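Local coordinates for MmeI (PDB 5HR4), which acts as a Type IIL restriction-modification enzyme on DNA and probably methylates adenine on its exocyclic amino group, with S-adenosyl-L-methionine as the methyl donor, at residues A521-Q526 / L555-K560; C533-T538 / I585-K590; I760-V765 / L784-L789; L841-N846 / S863-A868. All blocks are in the same frame, centred on the assembly; numbering follows the deposited sequence.

Contact 1: residues A521-Q526 / L555-K560; sequences AAHYIQ and LSLGIK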
# COMPACT_ATOMS: atom_id res chain seq x y z
N ALA A 521 -0.53 -0.49 17.68
CA ALA A 521 -1.74 -1.25 17.96
C ALA A 521 -1.48 -2.36 18.96
O ALA A 521 -2.24 -2.53 19.92
CB ALA A 521 -2.31 -1.82 16.67
N ALA A 522 -0.40 -3.12 18.76
CA ALA A 522 -0.11 -4.25 19.64
C ALA A 522 0.11 -3.80 21.08
O ALA A 522 -0.29 -4.49 22.02
CB ALA A 522 1.10 -5.03 19.13
N HIS A 523 0.76 -2.65 21.28
CA HIS A 523 0.92 -2.15 22.64
C HIS A 523 -0.39 -1.57 23.17
O HIS A 523 -0.73 -1.76 24.34
CB HIS A 523 2.05 -1.11 22.69
CG HIS A 523 3.42 -1.71 22.74
ND1 HIS A 523 4.30 -1.66 21.68
CD2 HIS A 523 4.06 -2.40 23.72
CE1 HIS A 523 5.42 -2.28 22.00
NE2 HIS A 523 5.30 -2.73 23.23
N TYR A 524 -1.14 -0.89 22.31
CA TYR A 524 -2.40 -0.28 22.71
C TYR A 524 -3.40 -1.31 23.22
O TYR A 524 -4.07 -1.09 24.24
CB TYR A 524 -2.97 0.47 21.52
CG TYR A 524 -4.32 1.12 21.74
CD1 TYR A 524 -4.46 2.23 22.55
CD2 TYR A 524 -5.45 0.64 21.10
CE1 TYR A 524 -5.70 2.83 22.73
CE2 TYR A 524 -6.68 1.23 21.27
CZ TYR A 524 -6.80 2.33 22.08
OH TYR A 524 -8.02 2.93 22.25
N ILE A 525 -3.55 -2.44 22.52
CA ILE A 525 -4.58 -3.41 22.91
C ILE A 525 -4.13 -4.30 24.04
O ILE A 525 -4.92 -5.13 24.51
CB ILE A 525 -5.03 -4.29 21.72
CG1 ILE A 525 -3.92 -5.23 21.28
CG2 ILE A 525 -5.46 -3.42 20.55
CD1 ILE A 525 -4.37 -6.18 20.18
N GLN A 526 -2.89 -4.16 24.50
CA GLN A 526 -2.41 -5.01 25.59
C GLN A 526 -3.29 -4.87 26.82
O GLN A 526 -3.41 -5.82 27.60
CB GLN A 526 -0.95 -4.65 25.91
CG GLN A 526 -0.09 -5.83 26.37
CD GLN A 526 0.14 -6.87 25.28
OE1 GLN A 526 0.69 -6.55 24.22
NE2 GLN A 526 -0.29 -8.11 25.52
N LEU A 555 4.77 -11.47 17.48
CA LEU A 555 4.39 -12.71 18.14
C LEU A 555 4.72 -12.67 19.63
O LEU A 555 3.91 -13.08 20.47
CB LEU A 555 5.08 -13.91 17.47
CG LEU A 555 4.70 -14.25 16.03
CD1 LEU A 555 5.51 -15.43 15.50
CD2 LEU A 555 3.22 -14.57 15.90
N SER A 556 5.88 -12.12 19.98
CA SER A 556 6.28 -12.03 21.38
C SER A 556 5.31 -11.22 22.22
O SER A 556 5.31 -11.35 23.44
CB SER A 556 7.68 -11.42 21.49
OG SER A 556 7.63 -10.00 21.39
N LEU A 557 4.49 -10.37 21.60
CA LEU A 557 3.55 -9.53 22.33
C LEU A 557 2.17 -10.16 22.46
O LEU A 557 1.27 -9.53 23.03
CB LEU A 557 3.44 -8.16 21.67
CG LEU A 557 4.69 -7.28 21.81
CD1 LEU A 557 4.44 -5.90 21.22
CD2 LEU A 557 5.12 -7.17 23.27
N GLY A 558 2.00 -11.39 21.98
CA GLY A 558 0.73 -12.07 22.01
C GLY A 558 -0.09 -11.94 20.75
O GLY A 558 -1.22 -12.44 20.72
N ILE A 559 0.43 -11.29 19.71
CA ILE A 559 -0.40 -10.98 18.55
C ILE A 559 -0.64 -12.24 17.75
O ILE A 559 0.30 -13.00 17.45
CB ILE A 559 0.24 -9.90 17.68
CG1 ILE A 559 0.30 -8.57 18.43
CG2 ILE A 559 -0.58 -9.72 16.41
CD1 ILE A 559 -1.04 -7.94 18.61
N LYS A 560 -1.90 -12.46 17.39
CA LYS A 560 -2.33 -13.63 16.66
C LYS A 560 -3.07 -13.16 15.42
O LYS A 560 -3.87 -12.22 15.50
CB LYS A 560 -3.21 -14.52 17.55

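Contact 2: residues C533-T538 / I585-K590; sequences CAFVST and IGFGLK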
# COMPACT_ATOMS: atom_id res chain seq x y z
N CYS A 533 -8.29 -5.98 15.32
CA CYS A 533 -7.66 -5.01 14.42
C CYS A 533 -7.51 -5.57 13.01
O CYS A 533 -7.29 -6.77 12.82
CB CYS A 533 -6.26 -4.58 14.91
SG CYS A 533 -6.12 -4.16 16.66
N ALA A 534 -7.54 -4.67 12.03
CA ALA A 534 -7.18 -5.06 10.67
C ALA A 534 -6.59 -3.86 9.94
O ALA A 534 -7.12 -2.75 10.04
CB ALA A 534 -8.38 -5.61 9.91
N PHE A 535 -5.50 -4.09 9.20
CA PHE A 535 -4.79 -3.07 8.44
C PHE A 535 -4.56 -3.53 7.00
O PHE A 535 -4.19 -4.69 6.77
CB PHE A 535 -3.41 -2.75 9.06
CG PHE A 535 -3.47 -1.86 10.28
CD1 PHE A 535 -4.40 -0.84 10.38
CD2 PHE A 535 -2.59 -2.07 11.34
CE1 PHE A 535 -4.44 -0.04 11.50
CE2 PHE A 535 -2.63 -1.28 12.46
CZ PHE A 535 -3.55 -0.26 12.55
N VAL A 536 -4.81 -2.63 6.05
CA VAL A 536 -4.20 -2.77 4.73
C VAL A 536 -2.69 -2.53 4.86
O VAL A 536 -2.23 -1.72 5.68
CB VAL A 536 -4.84 -1.79 3.72
CG1 VAL A 536 -4.28 -1.98 2.30
CG2 VAL A 536 -6.35 -1.91 3.72
N SER A 537 -1.91 -3.24 4.06
CA SER A 537 -0.48 -2.96 4.11
C SER A 537 0.15 -3.42 2.81
O SER A 537 -0.38 -4.31 2.14
CB SER A 537 0.17 -3.63 5.34
N THR A 538 1.24 -2.78 2.44
CA THR A 538 2.00 -3.27 1.29
C THR A 538 2.40 -4.71 1.51
O THR A 538 2.81 -5.10 2.61
CB THR A 538 3.25 -2.45 1.06
OG1 THR A 538 4.11 -3.21 0.20
CG2 THR A 538 3.96 -2.19 2.40
N ILE A 585 -4.34 -7.57 6.97
CA ILE A 585 -3.96 -8.42 8.10
C ILE A 585 -4.88 -8.12 9.26
O ILE A 585 -4.77 -7.06 9.89
CB ILE A 585 -2.49 -8.21 8.50
CG1 ILE A 585 -1.56 -8.66 7.36
CG2 ILE A 585 -2.20 -9.03 9.74
CD1 ILE A 585 -0.10 -8.17 7.48
N GLY A 586 -5.78 -9.06 9.56
CA GLY A 586 -6.59 -8.98 10.76
C GLY A 586 -5.89 -9.68 11.92
O GLY A 586 -5.46 -10.83 11.79
N PHE A 587 -5.80 -8.99 13.06
CA PHE A 587 -5.02 -9.53 14.16
C PHE A 587 -5.59 -9.04 15.49
O PHE A 587 -6.45 -8.16 15.55
CB PHE A 587 -3.53 -9.15 14.03
CG PHE A 587 -3.29 -7.67 14.10
CD1 PHE A 587 -3.52 -6.86 13.00
CD2 PHE A 587 -2.87 -7.09 15.28
CE1 PHE A 587 -3.33 -5.51 13.06
CE2 PHE A 587 -2.66 -5.73 15.35
CZ PHE A 587 -2.90 -4.93 14.24
N GLY A 588 -5.10 -9.64 16.56
CA GLY A 588 -5.56 -9.31 17.89
C GLY A 588 -4.87 -10.21 18.89
O GLY A 588 -3.94 -10.94 18.54
N LEU A 589 -5.35 -10.17 20.13
CA LEU A 589 -4.72 -10.96 21.17
C LEU A 589 -5.41 -12.30 21.40
O LEU A 589 -4.83 -13.14 22.10
CB LEU A 589 -4.66 -10.17 22.47
CG LEU A 589 -3.59 -9.05 22.45
CD1 LEU A 589 -3.30 -8.58 23.84
CD2 LEU A 589 -2.31 -9.53 21.78
N LYS A 590 -6.58 -12.53 20.80
CA LYS A 590 -7.32 -13.78 20.90
C LYS A 590 -7.16 -14.59 19.62
O LYS A 590 -7.51 -14.11 18.54
CB LYS A 590 -8.81 -13.52 21.14
CG LYS A 590 -9.10 -12.56 22.28
CD LYS A 590 -10.54 -12.10 22.25
CE LYS A 590 -10.99 -11.67 23.65
NZ LYS A 590 -12.48 -11.71 23.83

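Contact 3: residues I760-V765 / L784-L789; sequences IPIGFV and LIFGLL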
# COMPACT_ATOMS: atom_id res chain seq x y z
N ILE A 760 13.17 -19.57 -12.56
CA ILE A 760 13.93 -18.36 -12.88
C ILE A 760 14.96 -18.71 -13.94
O ILE A 760 15.85 -19.54 -13.68
CB ILE A 760 14.60 -17.76 -11.64
CG1 ILE A 760 13.56 -17.26 -10.65
CG2 ILE A 760 15.46 -16.57 -12.04
CD1 ILE A 760 14.17 -16.50 -9.51
N PRO A 761 14.89 -18.12 -15.14
CA PRO A 761 15.92 -18.38 -16.16
C PRO A 761 17.31 -18.01 -15.69
O PRO A 761 17.64 -16.82 -15.56
CB PRO A 761 15.50 -17.48 -17.33
CG PRO A 761 14.07 -17.11 -17.05
CD PRO A 761 13.90 -17.13 -15.58
N ILE A 762 18.15 -19.01 -15.45
CA ILE A 762 19.54 -18.80 -15.08
C ILE A 762 20.44 -19.42 -16.16
O ILE A 762 19.98 -20.16 -17.02
CB ILE A 762 19.83 -19.40 -13.70
CG1 ILE A 762 19.60 -20.90 -13.72
CG2 ILE A 762 18.90 -18.79 -12.66
CD1 ILE A 762 19.79 -21.51 -12.38
N GLY A 763 21.72 -19.09 -16.13
CA GLY A 763 22.58 -19.67 -17.15
C GLY A 763 24.04 -19.33 -16.93
O GLY A 763 24.40 -18.59 -16.01
N PHE A 764 24.89 -19.87 -17.80
CA PHE A 764 26.33 -19.64 -17.71
C PHE A 764 26.77 -18.52 -18.63
O PHE A 764 26.25 -18.34 -19.73
CB PHE A 764 27.12 -20.90 -18.04
CG PHE A 764 27.04 -21.95 -16.99
CD1 PHE A 764 27.85 -21.89 -15.87
CD2 PHE A 764 26.16 -23.03 -17.12
CE1 PHE A 764 27.79 -22.88 -14.89
CE2 PHE A 764 26.09 -24.02 -16.15
CZ PHE A 764 26.90 -23.95 -15.04
N VAL A 765 27.76 -17.76 -18.16
CA VAL A 765 28.23 -16.55 -18.83
C VAL A 765 29.76 -16.53 -18.82
O VAL A 765 30.40 -16.97 -17.85
CB VAL A 765 27.67 -15.29 -18.14
CG1 VAL A 765 27.89 -14.08 -19.00
CG2 VAL A 765 26.19 -15.45 -17.86
N LEU A 784 26.39 -29.31 -11.50
CA LEU A 784 25.47 -29.76 -10.47
C LEU A 784 24.70 -28.60 -9.87
O LEU A 784 23.47 -28.66 -9.72
CB LEU A 784 26.26 -30.51 -9.39
CG LEU A 784 25.58 -30.70 -8.03
CD1 LEU A 784 24.47 -31.73 -8.13
CD2 LEU A 784 26.61 -31.10 -6.98
N ILE A 785 25.40 -27.51 -9.53
CA ILE A 785 24.74 -26.38 -8.88
C ILE A 785 23.73 -25.72 -9.82
O ILE A 785 22.67 -25.26 -9.38
CB ILE A 785 25.78 -25.36 -8.40
N PHE A 786 24.04 -25.69 -11.12
CA PHE A 786 23.06 -25.23 -12.10
C PHE A 786 21.81 -26.11 -12.09
O PHE A 786 20.70 -25.64 -12.36
CB PHE A 786 23.66 -25.21 -13.50
CG PHE A 786 22.64 -24.97 -14.57
CD1 PHE A 786 22.30 -23.69 -14.93
CD2 PHE A 786 21.99 -26.03 -15.18
CE1 PHE A 786 21.34 -23.45 -15.91
CE2 PHE A 786 21.02 -25.81 -16.15
CZ PHE A 786 20.70 -24.51 -16.51
N GLY A 787 21.98 -27.41 -11.82
CA GLY A 787 20.81 -28.25 -11.66
C GLY A 787 20.03 -27.86 -10.43
O GLY A 787 18.80 -27.75 -10.47
N LEU A 788 20.74 -27.59 -9.34
CA LEU A 788 20.06 -27.31 -8.08
C LEU A 788 19.22 -26.05 -8.17
O LEU A 788 18.05 -26.04 -7.78
CB LEU A 788 21.09 -27.20 -6.96
CG LEU A 788 20.46 -27.27 -5.58
CD1 LEU A 788 19.68 -28.57 -5.43
CD2 LEU A 788 21.55 -27.15 -4.53
N LEU A 789 19.79 -24.97 -8.72
CA LEU A 789 19.05 -23.72 -8.85
C LEU A 789 18.01 -23.75 -9.96
O LEU A 789 17.16 -22.86 -10.03
CB LEU A 789 20.02 -22.57 -9.11
CG LEU A 789 21.23 -22.50 -8.20
CD1 LEU A 789 21.97 -21.22 -8.47
CD2 LEU A 789 20.80 -22.60 -6.74

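Contact 4: residues L841-N846 / S863-A868; sequences LKARSN and SELLKA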
# COMPACT_ATOMS: atom_id res chain seq x y z
N LEU A 841 20.36 -27.90 -20.62
CA LEU A 841 21.19 -27.05 -21.46
C LEU A 841 21.01 -27.39 -22.94
O LEU A 841 20.74 -26.50 -23.76
CB LEU A 841 22.67 -27.17 -21.07
CG LEU A 841 23.15 -26.37 -19.86
CD1 LEU A 841 24.66 -26.30 -19.89
CD2 LEU A 841 22.53 -24.97 -19.82
N LYS A 842 21.14 -28.67 -23.29
CA LYS A 842 20.95 -29.09 -24.67
C LYS A 842 19.57 -28.69 -25.18
O LYS A 842 19.44 -28.12 -26.26
CB LYS A 842 21.17 -30.60 -24.81
N ALA A 843 18.54 -28.97 -24.38
CA ALA A 843 17.17 -28.63 -24.75
C ALA A 843 17.05 -27.16 -25.15
O ALA A 843 16.35 -26.83 -26.12
CB ALA A 843 16.22 -28.96 -23.60
N ARG A 844 17.73 -26.28 -24.41
CA ARG A 844 17.77 -24.86 -24.74
C ARG A 844 18.45 -24.61 -26.08
O ARG A 844 17.93 -23.88 -26.93
CB ARG A 844 18.50 -24.08 -23.65
CG ARG A 844 17.71 -23.80 -22.39
CD ARG A 844 18.66 -23.31 -21.30
NE ARG A 844 17.97 -22.99 -20.06
CZ ARG A 844 18.54 -22.31 -19.06
NH1 ARG A 844 19.80 -21.90 -19.18
NH2 ARG A 844 17.86 -22.05 -17.96
N SER A 845 19.63 -25.21 -26.28
CA SER A 845 20.40 -24.97 -27.50
C SER A 845 19.58 -25.26 -28.76
O SER A 845 19.61 -24.47 -29.72
CB SER A 845 21.68 -25.82 -27.50
N ASN A 846 18.80 -26.35 -28.77
CA ASN A 846 18.02 -26.75 -29.95
C ASN A 846 16.98 -25.72 -30.41
O ASN A 846 16.11 -26.05 -31.22
CB ASN A 846 17.27 -28.06 -29.69
CG ASN A 846 18.19 -29.25 -29.56
OD1 ASN A 846 19.18 -29.38 -30.29
ND2 ASN A 846 17.87 -30.13 -28.61
N SER A 863 8.13 -28.51 -25.29
CA SER A 863 7.94 -29.67 -24.43
C SER A 863 9.26 -30.39 -24.17
O SER A 863 9.41 -31.08 -23.15
CB SER A 863 6.90 -30.63 -25.02
OG SER A 863 7.20 -30.98 -26.36
N GLU A 864 10.22 -30.25 -25.08
CA GLU A 864 11.52 -30.87 -24.84
C GLU A 864 12.22 -30.25 -23.64
O GLU A 864 12.94 -30.96 -22.91
CB GLU A 864 12.37 -30.76 -26.11
CG GLU A 864 13.70 -31.48 -26.04
CD GLU A 864 14.69 -30.96 -27.06
OE1 GLU A 864 14.26 -30.20 -27.97
OE2 GLU A 864 15.89 -31.30 -26.95
N LEU A 865 12.01 -28.95 -23.39
CA LEU A 865 12.61 -28.32 -22.21
C LEU A 865 11.87 -28.73 -20.95
O LEU A 865 12.50 -29.08 -19.94
CB LEU A 865 12.61 -26.80 -22.36
CG LEU A 865 13.38 -26.03 -21.28
CD1 LEU A 865 14.80 -26.54 -21.11
CD2 LEU A 865 13.38 -24.55 -21.60
N LEU A 866 10.54 -28.72 -20.99
CA LEU A 866 9.76 -29.16 -19.84
C LEU A 866 10.19 -30.54 -19.38
O LEU A 866 10.27 -30.81 -18.17
CB LEU A 866 8.28 -29.15 -20.18
CG LEU A 866 7.41 -29.59 -19.02
CD1 LEU A 866 7.70 -28.75 -17.76
CD2 LEU A 866 5.95 -29.51 -19.42
N LYS A 867 10.51 -31.43 -20.34
CA LYS A 867 10.87 -32.79 -19.98
C LYS A 867 12.18 -32.82 -19.20
O LYS A 867 12.25 -33.40 -18.11
CB LYS A 867 10.95 -33.66 -21.23
N ALA A 868 13.22 -32.16 -19.73
CA ALA A 868 14.50 -32.10 -19.02
C ALA A 868 14.32 -31.52 -17.62
O ALA A 868 14.93 -32.00 -16.66
CB ALA A 868 15.51 -31.27 -19.82

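Contact 1: residues A521-Q526 / L555-K560
I559 carries the inner half of this contact in the methyltransferase domain, where the end of helix 517-524 packs on the turn between helix 544-556 and strand 560-569. Its bond to CB points neither at 521-526 nor away from it; the bends beyond bring the tip back. CG2 branches off anti to the backbone N. CG1 sits anti to the carbonyl carbon (chi1 -66°) and is the first atom to touch, with CG1 of I559 3.7 Å from CB of A522. A second bend at chi2 brings the tip over the same methyl, CD1 of I559 lying 3.6 Å from CB of A522. That CD1 also reaches I525, the two isoleucines crossing at about a right angle with their CD1 atoms 4.1 Å apart. Farther out, CD1 of L557 rests over one face of the H523 ring, 4.0 Å from its centroid, as a CH-pi contact, and also meets A522. G558, between L557 and I559, has the positive phi (95°) of the Schellman motif ending helix 544-556. K560 then bonds to the backbone of G588. Helix 517-524 lies over the sheet, A521 and I559 both touching F587 of strand 581-588, and I525 touching I478 of strand 477-480.

Contact 2: residues C533-T538 / I585-K590
Strands 532-538 and 581-588 form an antiparallel pair in the sheet of a class I, Rossmann-like methyltransferase, where the strand order begins 3-2-1-4-5-7-6, with two further strands following, and strand 7 runs against its neighbours. C533 and F587 are a hydrogen-bonded pair: N of C533 donates to O of F587 (2.9 Å), nearly along the C=O axis, and N of F587 returns a 2.7 Å bond to O of C533 in the carbonyl plane. F535 and I585 make the next such pair. There N of I585 reaches O of F535 at 2.9 Å, while N of F535 comes to O of I585 at 3.1 Å from 45° above the carbonyl plane. A534 and G586 sit between as the non-hydrogen-bonded pair.

On the face shared by C533, F535 and F587, the F587 ring takes the crowded position between backbone N and carbonyl carbon (chi1 63°), which swings it across to the other strand. CB of C533 lies over one face of it, 3.7 Å from the centroid, and SG makes an oblique sulfur-aromatic contact. F535 meets the ring at its edge, CD2 of F535 being 3.9 Å from CE1 of F587, with the planes inclined at 48°. An alanine at F587 would take away the ring, so that C533 would probably lose the surface its CB and SG pack against and F535 one of its aromatic neighbours. Helix 517-524 covers this face, Y518 meeting both phenylalanines, whereas A534 faces L324 and L328 of helix 318-340 on the other.

Contact 3: residues I760-V765 / L784-L789
The extended chain 760-765 passes one side of helix 783-790 without a hydrogen bond between them, the closest CA atoms, those of G763 and F786, standing 7.5 Å apart. Side chains fill that distance. F786 leaves the helix with CG anti to the backbone N (chi1 170°), so the ring extends toward the passing chain and enters between I762 and F764. On one flank, CG1 of I762 lies 3.8 Å from CE1 of F786. The carbonyl of the same isoleucine comes in at the ring edge, in its plane, with O of I762 3.7 Å from CE1 of F786. On the other flank, CE2 of F764 is 3.8 Å from CB of F786, and CZ touches that carbon too. The two rings are oblique, 5.6 Å between centroids and 32° between planes. One turn along the helix, I762 reaches past F786: its CG1 takes the crowded position between backbone N and carbonyl carbon (chi1 62°), and CD1 of I762 packs 3.4 Å from CB of L789. An alanine at F786 would remove the ring, and the helix would probably hold I762 only through L789, while F764 would keep its touch on CB but probably lose its neighbouring ring.

All this belongs to the target recognition domain. Strand 763-765 is an outermost strand of an antiparallel sheet, pairing with strand 746-750, whose L747 also touches F786. On another side of the ring lies helix 827-845, with L841 and R844 against it; R844 NH1 donates to I762 O.

Contact 4: residues L841-N846 / S863-A868
At its buried centre this contact in the C-terminal domain is a pair of almost antiparallel helices packed through A843, L865 and A868, their local axes 8.7 Å apart and inclined at 172°. A843 points toward the partner helix, and its CB meets CD1 of L865 at 3.8 Å. One turn on, CB of A868 stands 4.5 Å from CB of A843, a looser methyl-to-methyl approach. L865 leaves its helix with CG anti to the backbone N, which carries CD1 along the side of A843 to within 4.2 Å of CG of R844.

The exposed side is polar, with one hydrogen bond across it. E864 stretches out from the first turn of its helix, CG anti to the backbone N, and OE2 of E864 accepts ND2 of N846 at 2.8 Å through its syn lone pair. The N-H...O angle is only 131°, although amide and carboxylate are nearly coplanar (28°). Being near a helix N terminus is likely to favour the charged form of this carboxylate.

N846 is the first residue past helix 827-845, so the bond ties that end to the start of helix 863-880. R844, with its guanidinium hydrogen-bonded to the hydroxyl of Y856, links the pair to helix 852-856, and L865 also touches Y856.

In the fold
From the N terminus, 521-526 opens contact 1 and 533-538 opens contact 2; contact 1 closes at 555-560 and contact 2 at 585-590, so the two loops cross. They touch where strand 560-569 starts beside strand 581-588, and together they join the ends of helices 517-524 and 544-556 to strands 532-538 and 581-588 in the methyltransferase domain. Contacts 3 and 4 follow in series, each closing a short loop, one in the target recognition domain and the other in the C-terminal domain. Their nearest atoms to contact 2 are about 19 and 30 Å away. Yet contacts 3 and 4 adjoin each other, meeting through helix 827-845, which joins those two domains.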